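Local coordinates for protein TRAP dicarboxylate transporter-DctP subunit (Rhodobacter sphaeroides, PDB 4PE3) that probably captures a small organic solute in the periplasm and hands it to a TRAP-type membrane transporter, here in its ligand-free open form, at residues A[75-83]-A[92-102]. Sequence-based numbering, arbitrary orientation.
Sequences VDYKETPDA and HITDTSYFAGR
Thr80 OG1 meets His92 ND1 at 2.7 Å, at the edge of the imidazole and near its plane, a bond in which either atom could be the donor. His92 CG lies between its own backbone N and carbonyl carbon (chi1 63°), which sets ND1 beside the Thr80 hydroxyl. Glu244 of the adjacent strand 243-248 binds NE2, so both ring nitrogens are engaged, which should hold the ring's rotation. One water extends this polar patch, donating to Tyr77 O at 2.5 Å and bonding to the hydroxyls of Thr80 and Thr94.

The aromatic contact is a T-shaped pair: the Tyr77 edge points into the Tyr98 face, planes at 74°, with CD2 of Tyr77 3.3 Å from CE2 of Tyr98. Asp95 CB packs against the opposite face, so the Tyr98 ring is sandwiched.

Pro81 fits between Phe99 and Arg102, its CG over one face of the ring and one face of the guanidinium. Its CD reaches Phe99 CE1 at 3.5 Å, while CG is 3.4 Å from Arg102 NH2. The same NH2 makes a long salt bridge of 3.8 Å to Asp82 OD1, and Arg102 also has a cation-pi partner in Tyr142.

The contact packs the loop and N-terminal turn of helix 80-86 against strand 91-95 and the turn after it, the second half of a beta-alpha-beta crossover in which helix 80-86 links strand 65-69 to strand 91-95 past strand 32-37, in the mixed sheet of one lobe of this two-lobed solute-binding fold.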
# COMPACT_ATOMS: atom_id res chain seq x y z
N VAL A 75 -11.66 -19.03 -3.66
CA VAL A 75 -12.15 -18.77 -2.31
C VAL A 75 -12.32 -17.29 -2.05
O VAL A 75 -11.85 -16.45 -2.80
CB VAL A 75 -11.19 -19.31 -1.25
CG1 VAL A 75 -11.28 -20.83 -1.18
CG2 VAL A 75 -9.76 -18.83 -1.52
N ASP A 76 -13.00 -16.98 -0.95
CA ASP A 76 -13.20 -15.61 -0.50
C ASP A 76 -11.85 -14.92 -0.30
O ASP A 76 -10.88 -15.55 0.13
CB ASP A 76 -13.97 -15.65 0.82
CG ASP A 76 -14.32 -14.29 1.34
OD1 ASP A 76 -13.53 -13.72 2.13
OD2 ASP A 76 -15.39 -13.78 0.95
N TYR A 77 -11.77 -13.63 -0.61
CA TYR A 77 -10.51 -12.88 -0.51
C TYR A 77 -9.86 -12.85 0.90
O TYR A 77 -8.65 -12.66 1.01
CB TYR A 77 -10.69 -11.45 -1.04
CG TYR A 77 -11.48 -10.53 -0.13
CD1 TYR A 77 -12.87 -10.61 -0.05
CD2 TYR A 77 -10.84 -9.58 0.65
CE1 TYR A 77 -13.58 -9.78 0.79
CE2 TYR A 77 -11.55 -8.74 1.48
CZ TYR A 77 -12.92 -8.84 1.55
OH TYR A 77 -13.62 -8.00 2.38
N LYS A 78 -10.65 -13.03 1.96
CA LYS A 78 -10.11 -13.04 3.31
C LYS A 78 -9.64 -14.42 3.72
O LYS A 78 -9.01 -14.58 4.77
CB LYS A 78 -11.14 -12.53 4.31
CG LYS A 78 -11.41 -11.04 4.21
CD LYS A 78 -11.68 -10.44 5.57
CE LYS A 78 -11.93 -8.95 5.49
NZ LYS A 78 -12.69 -8.49 6.69
N GLU A 79 -9.91 -15.43 2.90
CA GLU A 79 -9.62 -16.80 3.28
C GLU A 79 -8.54 -17.42 2.42
O GLU A 79 -8.31 -18.62 2.47
CB GLU A 79 -10.89 -17.65 3.21
CG GLU A 79 -12.02 -17.17 4.11
CD GLU A 79 -11.54 -16.74 5.49
OE1 GLU A 79 -10.75 -17.49 6.12
OE2 GLU A 79 -11.94 -15.65 5.95
N THR A 80 -7.84 -16.61 1.64
CA THR A 80 -6.76 -17.16 0.84
C THR A 80 -5.67 -17.83 1.70
O THR A 80 -5.13 -18.84 1.28
CB THR A 80 -6.17 -16.17 -0.16
OG1 THR A 80 -5.86 -14.93 0.48
CG2 THR A 80 -7.15 -15.90 -1.31
N PRO A 81 -5.36 -17.29 2.91
CA PRO A 81 -4.31 -18.00 3.67
C PRO A 81 -4.70 -19.43 4.00
O PRO A 81 -3.89 -20.34 3.85
CB PRO A 81 -4.16 -17.15 4.96
CG PRO A 81 -4.64 -15.78 4.57
CD PRO A 81 -5.77 -16.04 3.58
N ASP A 82 -5.93 -19.62 4.44
CA ASP A 82 -6.45 -20.95 4.72
C ASP A 82 -6.35 -21.87 3.48
O ASP A 82 -5.90 -23.03 3.56
CB ASP A 82 -7.90 -20.82 5.19
CG ASP A 82 -8.02 -20.04 6.51
OD1 ASP A 82 -7.09 -20.13 7.33
OD2 ASP A 82 -9.04 -19.34 6.73
N ALA A 83 -6.77 -21.34 2.34
CA ALA A 83 -6.82 -22.12 1.11
C ALA A 83 -5.42 -22.53 0.67
O ALA A 83 -5.23 -23.63 0.13
CB ALA A 83 -7.50 -21.32 0.02
N HIS A 92 -1.09 -16.33 -3.07
CA HIS A 92 -1.93 -15.16 -3.33
C HIS A 92 -1.11 -13.92 -3.59
O HIS A 92 0.08 -13.85 -3.25
CB HIS A 92 -2.97 -14.92 -2.22
CG HIS A 92 -2.41 -14.62 -0.85
ND1 HIS A 92 -3.18 -14.77 0.28
CD2 HIS A 92 -1.22 -14.11 -0.44
CE1 HIS A 92 -2.47 -14.41 1.34
NE2 HIS A 92 -1.28 -14.02 0.93
N ILE A 93 -1.76 -12.96 -4.24
CA ILE A 93 -1.23 -11.61 -4.39
C ILE A 93 -2.35 -10.76 -3.85
O ILE A 93 -3.38 -10.60 -4.50
CB ILE A 93 -0.91 -11.26 -5.86
CG1 ILE A 93 0.06 -12.26 -6.48
CG2 ILE A 93 -0.35 -9.84 -5.92
CD1 ILE A 93 0.41 -12.00 -7.93
N THR A 94 -2.20 -10.24 -2.63
CA THR A 94 -3.35 -9.68 -1.94
C THR A 94 -3.01 -8.57 -0.95
O THR A 94 -1.85 -8.36 -0.61
CB THR A 94 -4.16 -10.79 -1.23
OG1 THR A 94 -5.45 -10.29 -0.89
CG2 THR A 94 -3.43 -11.27 0.02
N ASP A 95 -4.04 -7.88 -0.52
CA ASP A 95 -3.93 -6.73 0.37
C ASP A 95 -3.80 -7.27 1.76
O ASP A 95 -4.73 -7.83 2.33
CB ASP A 95 -5.23 -5.93 0.24
CG ASP A 95 -5.21 -4.60 0.96
OD1 ASP A 95 -4.65 -4.50 2.06
OD2 ASP A 95 -5.80 -3.65 0.40
N THR A 96 -2.62 -7.08 2.35
CA THR A 96 -2.33 -7.62 3.69
C THR A 96 -3.25 -7.03 4.76
O THR A 96 -3.51 -7.66 5.79
CB THR A 96 -0.84 -7.38 4.02
OG1 THR A 96 -0.04 -8.05 3.03
CG2 THR A 96 -0.46 -7.89 5.42
N SER A 97 -3.81 -5.85 4.50
CA SER A 97 -4.73 -5.25 5.45
C SER A 97 -6.00 -6.07 5.63
O SER A 97 -6.69 -5.92 6.65
CB SER A 97 -5.09 -3.82 5.03
OG SER A 97 -6.00 -3.84 3.97
N TYR A 98 -6.30 -6.95 4.68
CA TYR A 98 -7.47 -7.81 4.80
C TYR A 98 -7.43 -8.70 6.04
O TYR A 98 -8.46 -9.21 6.49
CB TYR A 98 -7.57 -8.72 3.58
CG TYR A 98 -7.98 -8.04 2.28
CD1 TYR A 98 -8.64 -6.82 2.26
CD2 TYR A 98 -7.69 -8.64 1.07
CE1 TYR A 98 -9.01 -6.22 1.05
CE2 TYR A 98 -8.06 -8.06 -0.13
CZ TYR A 98 -8.71 -6.85 -0.12
OH TYR A 98 -9.08 -6.29 -1.33
N PHE A 99 -6.24 -8.85 6.62
CA PHE A 99 -6.07 -9.81 7.71
C PHE A 99 -5.91 -9.14 9.06
O PHE A 99 -5.51 -9.78 10.04
CB PHE A 99 -4.91 -10.74 7.35
CG PHE A 99 -5.02 -11.31 5.95
CD1 PHE A 99 -6.10 -12.12 5.62
CD2 PHE A 99 -4.08 -11.03 4.98
CE1 PHE A 99 -6.24 -12.62 4.33
CE2 PHE A 99 -4.22 -11.53 3.69
CZ PHE A 99 -5.29 -12.34 3.37
N ALA A 100 -6.24 -7.85 9.13
CA ALA A 100 -6.15 -7.11 10.39
C ALA A 100 -6.97 -7.73 11.51
O ALA A 100 -6.64 -7.56 12.69
CB ALA A 100 -6.56 -5.65 10.17
N GLY A 101 -8.02 -8.45 11.16
CA GLY A 101 -8.82 -9.17 12.14
C GLY A 101 -8.04 -10.27 12.86
O GLY A 101 -8.34 -10.60 14.02
N ARG A 102 -7.05 -10.85 12.19
CA ARG A 102 -6.24 -11.90 12.81
C ARG A 102 -5.32 -11.34 13.87
O ARG A 102 -5.09 -11.99 14.89
CB ARG A 102 -5.40 -12.63 11.76
CG ARG A 102 -6.21 -13.27 10.67
CD ARG A 102 -5.35 -14.13 9.76
NE ARG A 102 -6.15 -14.72 8.70
CZ ARG A 102 -5.91 -15.88 8.10
NH1 ARG A 102 -4.86 -16.62 8.46
NH2 ARG A 102 -6.72 -16.31 7.15
O HOH W 1 -6.80 -12.61 -0.66